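Side-chain contacts in protein STN1 (Saccharomyces cerevisiae, PDB 3KEY), which helps regulate telomere length and protect telomere ends, and inhibits telomerase loading through its interaction with the telomere protein Cdc13: residues A[94-97]-A[98-102]; A[21-24]-A[25-28]; A[63-66]-A[67-71]. All blocks are in the same frame, centred on the assembly; numbering follows the deposited sequence.

Contact 1: A[94-97]-A[98-102]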
loop_
_atom_site.group_PDB
_atom_site.type_symbol
_atom_site.label_atom_id
_atom_site.label_comp_id
_atom_site.label_asym_id
_atom_site.label_seq_id
_atom_site.Cartn_x
_atom_site.Cartn_y
_atom_site.Cartn_z
ATOM N N ASN A 94 8.387 1.666 -6.857
ATOM C CA ASN A 94 8.268 1.339 -8.272
ATOM C C ASN A 94 6.811 0.991 -8.615
ATOM O O ASN A 94 6.349 1.263 -9.723
ATOM C CB ASN A 94 9.170 0.161 -8.654
ATOM C CG ASN A 94 10.643 0.520 -8.621
ATOM O OD1 ASN A 94 11.021 1.661 -8.877
ATOM N ND2 ASN A 94 11.484 -0.460 -8.319
ATOM N N LEU A 95 6.099 0.374 -7.674
ATOM C CA LEU A 95 4.698 0.010 -7.897
ATOM C C LEU A 95 3.858 1.275 -8.014
ATOM O O LEU A 95 2.956 1.359 -8.847
ATOM C CB LEU A 95 4.169 -0.857 -6.748
ATOM C CG LEU A 95 4.601 -2.322 -6.802
ATOM C CD1 LEU A 95 4.302 -3.038 -5.485
ATOM C CD2 LEU A 95 3.885 -2.990 -7.967
ATOM N N PHE A 96 4.167 2.264 -7.180
ATOM C CA PHE A 96 3.446 3.525 -7.213
ATOM C C PHE A 96 3.718 4.271 -8.514
ATOM O O PHE A 96 2.807 4.862 -9.089
ATOM C CB PHE A 96 3.825 4.390 -6.011
ATOM C CG PHE A 96 2.788 4.391 -4.932
ATOM C CD1 PHE A 96 1.739 5.304 -4.964
ATOM C CD2 PHE A 96 2.830 3.446 -3.910
ATOM C CE1 PHE A 96 0.739 5.284 -3.996
ATOM C CE2 PHE A 96 1.834 3.409 -2.932
ATOM C CZ PHE A 96 0.785 4.331 -2.974
ATOM N N GLU A 97 4.967 4.260 -8.972
ATOM C CA GLU A 97 5.301 4.927 -10.224
ATOM C C GLU A 97 4.508 4.258 -11.339
ATOM O O GLU A 97 3.859 4.930 -12.143
ATOM C CB GLU A 97 6.799 4.822 -10.517
ATOM C CG GLU A 97 7.608 6.029 -10.062
ATOM C CD GLU A 97 9.093 5.894 -10.371
ATOM O OE1 GLU A 97 9.439 5.495 -11.510
ATOM O OE2 GLU A 97 9.912 6.196 -9.474
ATOM N N TYR A 98 4.554 2.925 -11.371
ATOM C CA TYR A 98 3.826 2.156 -12.374
ATOM C C TYR A 98 2.325 2.519 -12.399
ATOM O O TYR A 98 1.758 2.781 -13.464
ATOM C CB TYR A 98 4.015 0.666 -12.090
ATOM C CG TYR A 98 3.300 -0.268 -13.042
ATOM C CD1 TYR A 98 1.941 -0.556 -12.886
ATOM C CD2 TYR A 98 3.992 -0.889 -14.084
ATOM C CE1 TYR A 98 1.290 -1.447 -13.744
ATOM C CE2 TYR A 98 3.356 -1.780 -14.948
ATOM C CZ TYR A 98 2.008 -2.058 -14.772
ATOM O OH TYR A 98 1.386 -2.962 -15.609
ATOM N N ALA A 99 1.687 2.530 -11.230
ATOM C CA ALA A 99 0.268 2.863 -11.148
ATOM C C ALA A 99 -0.010 4.299 -11.618
ATOM O O ALA A 99 -0.941 4.534 -12.384
ATOM C CB ALA A 99 -0.232 2.671 -9.718
ATOM N N GLU A 100 0.794 5.254 -11.155
ATOM C CA GLU A 100 0.621 6.655 -11.551
ATOM C C GLU A 100 0.681 6.825 -13.075
ATOM O O GLU A 100 -0.130 7.545 -13.660
ATOM C CB GLU A 100 1.704 7.526 -10.919
ATOM C CG GLU A 100 1.495 7.853 -9.456
ATOM C CD GLU A 100 2.815 8.071 -8.737
ATOM O OE1 GLU A 100 3.765 8.573 -9.380
ATOM O OE2 GLU A 100 2.904 7.745 -7.532
ATOM N N LYS A 101 1.651 6.172 -13.707
ATOM C CA LYS A 101 1.805 6.254 -15.158
ATOM C C LYS A 101 0.629 5.605 -15.877
ATOM O O LYS A 101 0.121 6.146 -16.861
ATOM C CB LYS A 101 3.102 5.572 -15.603
ATOM C CG LYS A 101 4.369 6.332 -15.225
ATOM C CD LYS A 101 5.615 5.509 -15.555
ATOM C CE LYS A 101 6.901 6.229 -15.156
ATOM N NZ LYS A 101 8.096 5.337 -15.310
ATOM N N ARG A 102 0.202 4.439 -15.391
ATOM C CA ARG A 102 -0.918 3.737 -16.007
ATOM C C ARG A 102 -2.176 4.598 -15.950
ATOM O O ARG A 102 -2.853 4.787 -16.958
ATOM C CB ARG A 102 -1.171 2.400 -15.303
ATOM C CG ARG A 102 -2.426 1.667 -15.780
ATOM C CD ARG A 102 -2.428 1.531 -17.287
ATOM N NE ARG A 102 -1.204 0.886 -17.747
ATOM C CZ ARG A 102 -1.080 -0.417 -17.980
ATOM N NH1 ARG A 102 -2.113 -1.237 -17.812
ATOM N NH2 ARG A 102 0.094 -0.903 -18.362
#
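Glu100 lies back over the preceding turn of helix 90-108 and overlaps Phe96. Its carboxylate oxygen OE2 comes to the edge of the Phe96 ring, near the ring plane, 3.7 Å from CD1. The carboxylate and ring planes are 55° apart. CG of Glu100 sits beside its own backbone N (chi1 -77°), which carries the chain back over the Phe96 carbonyl. Glu100 N donates to the same carbonyl oxygen, Phe96 O, at 2.9 Å. One residue further on, Glu97 and Lys101 run side by side and point the same way. Glu97 OE1 and Lys101 NZ are 4.0 Å apart, too far for a salt bridge. CG of Lys101 rests 3.4 Å from Glu97 O, which also accepts Lys101 N. The helix belongs to the second winged helix-turn-helix of the C-terminal region. Its buried side holds Leu95, against helix 118-125, and Ala99, against Phe139 and Cys142 of helix 132-149. Tyr98 leans on Val121 and Lys124. The only hydrogen bonds between the two segments are backbone ones; the exposed side chains add neither hydrogen bond nor salt bridge. The Glu97 and Lys101 charges probably attract each other only loosely, and the Glu100 carboxylate meets a ring edge, where aromatic hydrogens are weakly positive.

Contact 2: A[21-24]-A[25-28]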
loop_
_atom_site.group_PDB
_atom_site.type_symbol
_atom_site.label_atom_id
_atom_site.label_comp_id
_atom_site.label_asym_id
_atom_site.label_seq_id
_atom_site.Cartn_x
_atom_site.Cartn_y
_atom_site.Cartn_z
ATOM N N GLU A 21 15.951 2.027 1.399
ATOM C CA GLU A 21 15.856 0.945 2.371
ATOM C C GLU A 21 15.823 1.518 3.783
ATOM O O GLU A 21 16.231 2.659 4.012
ATOM C CB GLU A 21 17.074 0.012 2.263
ATOM C CG GLU A 21 18.115 0.214 3.399
ATOM C CD GLU A 21 19.494 -0.352 3.046
ATOM O OE1 GLU A 21 20.414 -0.304 3.896
ATOM O OE2 GLU A 21 19.654 -0.835 1.905
ATOM N N ILE A 22 15.346 0.713 4.726
ATOM C CA ILE A 22 15.302 1.115 6.123
ATOM C C ILE A 22 15.264 -0.120 7.018
ATOM O O ILE A 22 14.617 -1.122 6.698
ATOM C CB ILE A 22 14.084 2.020 6.430
ATOM C CG1 ILE A 22 14.156 2.503 7.882
ATOM C CG2 ILE A 22 12.784 1.259 6.192
ATOM C CD1 ILE A 22 13.147 3.590 8.221
ATOM N N SER A 23 15.976 -0.055 8.135
ATOM C CA SER A 23 16.004 -1.178 9.054
ATOM C C SER A 23 14.754 -1.171 9.919
ATOM O O SER A 23 14.131 -0.129 10.129
ATOM C CB SER A 23 17.243 -1.111 9.952
ATOM O OG SER A 23 17.162 0.002 10.829
ATOM N N ASN A 24 14.409 -2.353 10.412
ATOM C CA ASN A 24 13.255 -2.564 11.266
ATOM C C ASN A 24 13.309 -1.626 12.485
ATOM O O ASN A 24 12.295 -1.040 12.871
ATOM C CB ASN A 24 13.257 -4.028 11.714
ATOM C CG ASN A 24 11.936 -4.478 12.288
ATOM O OD1 ASN A 24 10.915 -4.506 11.597
ATOM N ND2 ASN A 24 11.949 -4.853 13.560
ATOM N N SER A 25 14.494 -1.475 13.078
ATOM C CA SER A 25 14.644 -0.620 14.255
ATOM C C SER A 25 14.515 0.868 13.946
ATOM O O SER A 25 13.939 1.618 14.737
ATOM C CB SER A 25 15.979 -0.901 14.968
ATOM O OG SER A 25 17.091 -0.605 14.145
ATOM N N ASP A 26 15.041 1.308 12.807
ATOM C CA ASP A 26 14.920 2.718 12.453
ATOM C C ASP A 26 13.479 3.056 12.111
ATOM O O ASP A 26 12.999 4.148 12.419
ATOM C CB ASP A 26 15.816 3.075 11.268
ATOM C CG ASP A 26 17.285 3.156 11.650
ATOM O OD1 ASP A 26 17.585 3.237 12.860
ATOM O OD2 ASP A 26 18.142 3.155 10.744
ATOM N N LEU A 27 12.787 2.114 11.477
ATOM C CA LEU A 27 11.400 2.327 11.087
ATOM C C LEU A 27 10.499 2.478 12.313
ATOM O O LEU A 27 9.649 3.370 12.370
ATOM C CB LEU A 27 10.908 1.158 10.227
ATOM C CG LEU A 27 9.452 1.233 9.748
ATOM C CD1 LEU A 27 9.260 2.475 8.895
ATOM C CD2 LEU A 27 9.098 -0.027 8.956
ATOM N N TYR A 28 10.703 1.600 13.288
ATOM C CA TYR A 28 9.920 1.592 14.516
ATOM C C TYR A 28 10.095 2.860 15.351
ATOM O O TYR A 28 9.239 3.184 16.174
ATOM C CB TYR A 28 10.300 0.370 15.346
ATOM C CG TYR A 28 9.406 0.115 16.534
ATOM C CD1 TYR A 28 9.753 0.569 17.809
ATOM C CD2 TYR A 28 8.235 -0.621 16.394
ATOM C CE1 TYR A 28 8.949 0.283 18.921
ATOM C CE2 TYR A 28 7.425 -0.909 17.492
ATOM C CZ TYR A 28 7.791 -0.459 18.750
ATOM O OH TYR A 28 7.011 -0.778 19.830
HETATM O O HOH W 1 17.736 2.276 8.351
#
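Strand 21-23 leads directly into helix 24-28, with Ser23 as the N-cap residue. Ser23 O accepts Leu27 N at 2.9 Å, and Asn24 O accepts Tyr28 N at 3.1 Å. This strand-to-helix junction lies in the first winged helix-turn-helix of the Stn1 C-terminal region. Strand 21-23 pairs with strand 86-88 at one edge of a three-stranded antiparallel sheet.

The cap itself is a side-chain bond. Ser23 OG sits between its backbone N and carbonyl carbon (chi1 67°), facing the first turn, and accepts Asp26 N at 3.2 Å with an N-H...O angle of 156°. The Asp26 carboxylate folds back toward the cap and is tied to it by a water. That water accepts from Ser23 N, and its oxygen donates to Asp26 OD2, 2.6 Å away. Both the N-H and the hydroxyl of Ser23 therefore serve the start of the helix. An alanine in place of Ser23 would probably leave Asp26 N without its capping acceptor and weaken the hold on the first turn.

On the buried side Ile22 reaches to the first turn of the helix. CG1 is anti to the backbone N (chi1 -175°), and the extended chain brings CD1 to 3.6 Å from Leu27 CA. Leu27 continues inward to Val33 and Phe64, while Tyr28 meets the Phe64 ring edge-to-face. Further back along the branch, Ile22 CG1 passes 3.8 Å from Asp26 CB.

Contact 3: A[63-66]-A[67-71]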
loop_
_atom_site.group_PDB
_atom_site.type_symbol
_atom_site.label_atom_id
_atom_site.label_comp_id
_atom_site.label_asym_id
_atom_site.label_seq_id
_atom_site.Cartn_x
_atom_site.Cartn_y
_atom_site.Cartn_z
ATOM N N ALA A 63 2.127 -5.647 17.172
ATOM C CA ALA A 63 1.338 -4.907 16.190
ATOM C C ALA A 63 2.227 -4.488 15.026
ATOM O O ALA A 63 1.845 -4.612 13.861
ATOM C CB ALA A 63 0.706 -3.663 16.833
ATOM N N PHE A 64 3.410 -3.981 15.362
ATOM C CA PHE A 64 4.376 -3.525 14.375
ATOM C C PHE A 64 4.793 -4.676 13.459
ATOM O O PHE A 64 4.887 -4.509 12.247
ATOM C CB PHE A 64 5.594 -2.951 15.091
ATOM C CG PHE A 64 6.707 -2.548 14.173
ATOM C CD1 PHE A 64 6.533 -1.525 13.251
ATOM C CD2 PHE A 64 7.944 -3.181 14.248
ATOM C CE1 PHE A 64 7.575 -1.134 12.418
ATOM C CE2 PHE A 64 8.995 -2.795 13.416
ATOM C CZ PHE A 64 8.806 -1.768 12.499
ATOM N N ARG A 65 5.035 -5.841 14.050
ATOM C CA ARG A 65 5.428 -7.012 13.283
ATOM C C ARG A 65 4.298 -7.453 12.360
ATOM O O ARG A 65 4.543 -7.863 11.225
ATOM C CB ARG A 65 5.790 -8.158 14.225
ATOM C CG ARG A 65 6.104 -9.475 13.520
ATOM C CD ARG A 65 5.388 -10.630 14.209
ATOM N NE ARG A 65 5.680 -10.667 15.643
ATOM C CZ ARG A 65 4.907 -11.255 16.554
ATOM N NH1 ARG A 65 3.784 -11.865 16.184
ATOM N NH2 ARG A 65 5.247 -11.217 17.838
ATOM N N ASP A 66 3.061 -7.378 12.847
ATOM C CA ASP A 66 1.911 -7.775 12.039
ATOM C C ASP A 66 1.775 -6.857 10.826
ATOM O O ASP A 66 1.549 -7.320 9.708
ATOM C CB ASP A 66 0.615 -7.736 12.863
ATOM C CG ASP A 66 0.549 -8.841 13.910
ATOM O OD1 ASP A 66 -0.441 -8.874 14.676
ATOM O OD2 ASP A 66 1.480 -9.678 13.969
ATOM N N LEU A 67 1.917 -5.557 11.050
ATOM C CA LEU A 67 1.817 -4.595 9.960
ATOM C C LEU A 67 2.906 -4.806 8.908
ATOM O O LEU A 67 2.599 -4.895 7.720
ATOM C CB LEU A 67 1.887 -3.164 10.499
ATOM C CG LEU A 67 0.684 -2.757 11.351
ATOM C CD1 LEU A 67 0.939 -1.401 11.985
ATOM C CD2 LEU A 67 -0.582 -2.734 10.482
ATOM N N VAL A 68 4.168 -4.891 9.328
ATOM C CA VAL A 68 5.237 -5.086 8.358
ATOM C C VAL A 68 5.057 -6.404 7.622
ATOM O O VAL A 68 5.253 -6.470 6.408
ATOM C CB VAL A 68 6.649 -5.070 8.997
ATOM C CG1 VAL A 68 6.937 -3.697 9.594
ATOM C CG2 VAL A 68 6.762 -6.161 10.046
ATOM N N ASN A 69 4.674 -7.450 8.351
ATOM C CA ASN A 69 4.478 -8.749 7.726
ATOM C C ASN A 69 3.340 -8.731 6.710
ATOM O O ASN A 69 3.410 -9.431 5.702
ATOM C CB ASN A 69 4.237 -9.835 8.782
ATOM C CG ASN A 69 5.494 -10.149 9.607
ATOM O OD1 ASN A 69 6.589 -9.662 9.304
ATOM N ND2 ASN A 69 5.336 -10.970 10.647
ATOM N N ARG A 70 2.294 -7.939 6.959
ATOM C CA ARG A 70 1.184 -7.862 6.013
ATOM C C ARG A 70 1.696 -7.285 4.693
ATOM O O ARG A 70 1.334 -7.762 3.619
ATOM C CB ARG A 70 0.052 -6.965 6.542
ATOM C CG ARG A 70 -0.690 -7.494 7.764
ATOM C CD ARG A 70 -1.805 -6.534 8.205
ATOM N NE ARG A 70 -2.252 -6.794 9.575
ATOM C CZ ARG A 70 -3.178 -6.082 10.216
ATOM N NH1 ARG A 70 -3.770 -5.057 9.615
ATOM N NH2 ARG A 70 -3.504 -6.387 11.466
ATOM N N LEU A 71 2.535 -6.254 4.782
ATOM C CA LEU A 71 3.100 -5.609 3.601
ATOM C C LEU A 71 4.048 -6.538 2.835
ATOM O O LEU A 71 3.937 -6.674 1.614
ATOM C CB LEU A 71 3.831 -4.321 4.004
ATOM C CG LEU A 71 2.926 -3.232 4.599
ATOM C CD1 LEU A 71 3.753 -2.050 5.073
ATOM C CD2 LEU A 71 1.907 -2.796 3.548
#
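Asp66 O is met by two parts of Arg70. The backbone N of Arg70 donates to it at 2.9 Å, with an N-H...O angle of 144°. CG of Arg70 also lies 3.0 Å from this oxygen. From there the Arg70 chain runs extended to NE, and its guanidinium lies oblique to the same carbonyl. CD2 of Leu67 sits over one face of that guanidinium, so an apolar branch backs the charged group.

Arg65 O is similarly enclosed. Asn69 N donates to it at 2.9 Å, and CG2 of Val68 comes to 3.0 Å. The Asn69 side chain bends back over the same carbonyl, because its CG sits beside its own backbone N (chi1 -70°). Its ND2 then lies 3.3 Å from Arg65 CG and touches the aliphatic part of the arginine. Arg65 bends at chi2 and chi3, and its NH1 forms a long salt bridge to Asp66 OD2. That oxygen lies well out of the guanidinium plane, and no N-H points at it.

These residues belong to helix 56-73 of the first winged helix-turn-helix. Its other side is apolar. Ala63 packs on Leu40 and Leu44 of helix 31-47, and Leu67 on Val36 and Leu40 of that helix and on Leu10 of helix 6-16.

Phe64 and Val68 make the apolar contact within the helix. With CG anti to the backbone N (chi1 175°), the Phe64 ring is placed where one face meets Val68. CG1 of Val68 stands over that face, offset toward the rim, in a CH-pi contact 4.1 Å from the ring centroid. The Val68 methyl is nearest to CE1 of the ring, at 3.9 Å.

How the contacts relate
Contacts 2 and 3 belong to the first winged helix-turn-helix and contact 1 to the second. Contacts 2 and 3 touch: Asn24, Leu27 and Tyr28 pack on Phe64, joining helix 24-28 to helix 56-73. Contact 1 touches neither; its centre is about 23 Å from that of contact 3, across the centre of the chain. All three are partly buried. Contacts 1 and 3 lie within long helices, with apolar residues inward and charged ones outward. Only contact 3 adds a CH-pi contact and a long salt bridge. Contact 2 sits at a helix start, and its polar chemistry is that of a cap with a bridging water, beside apolar packing of Ile22 on Leu27.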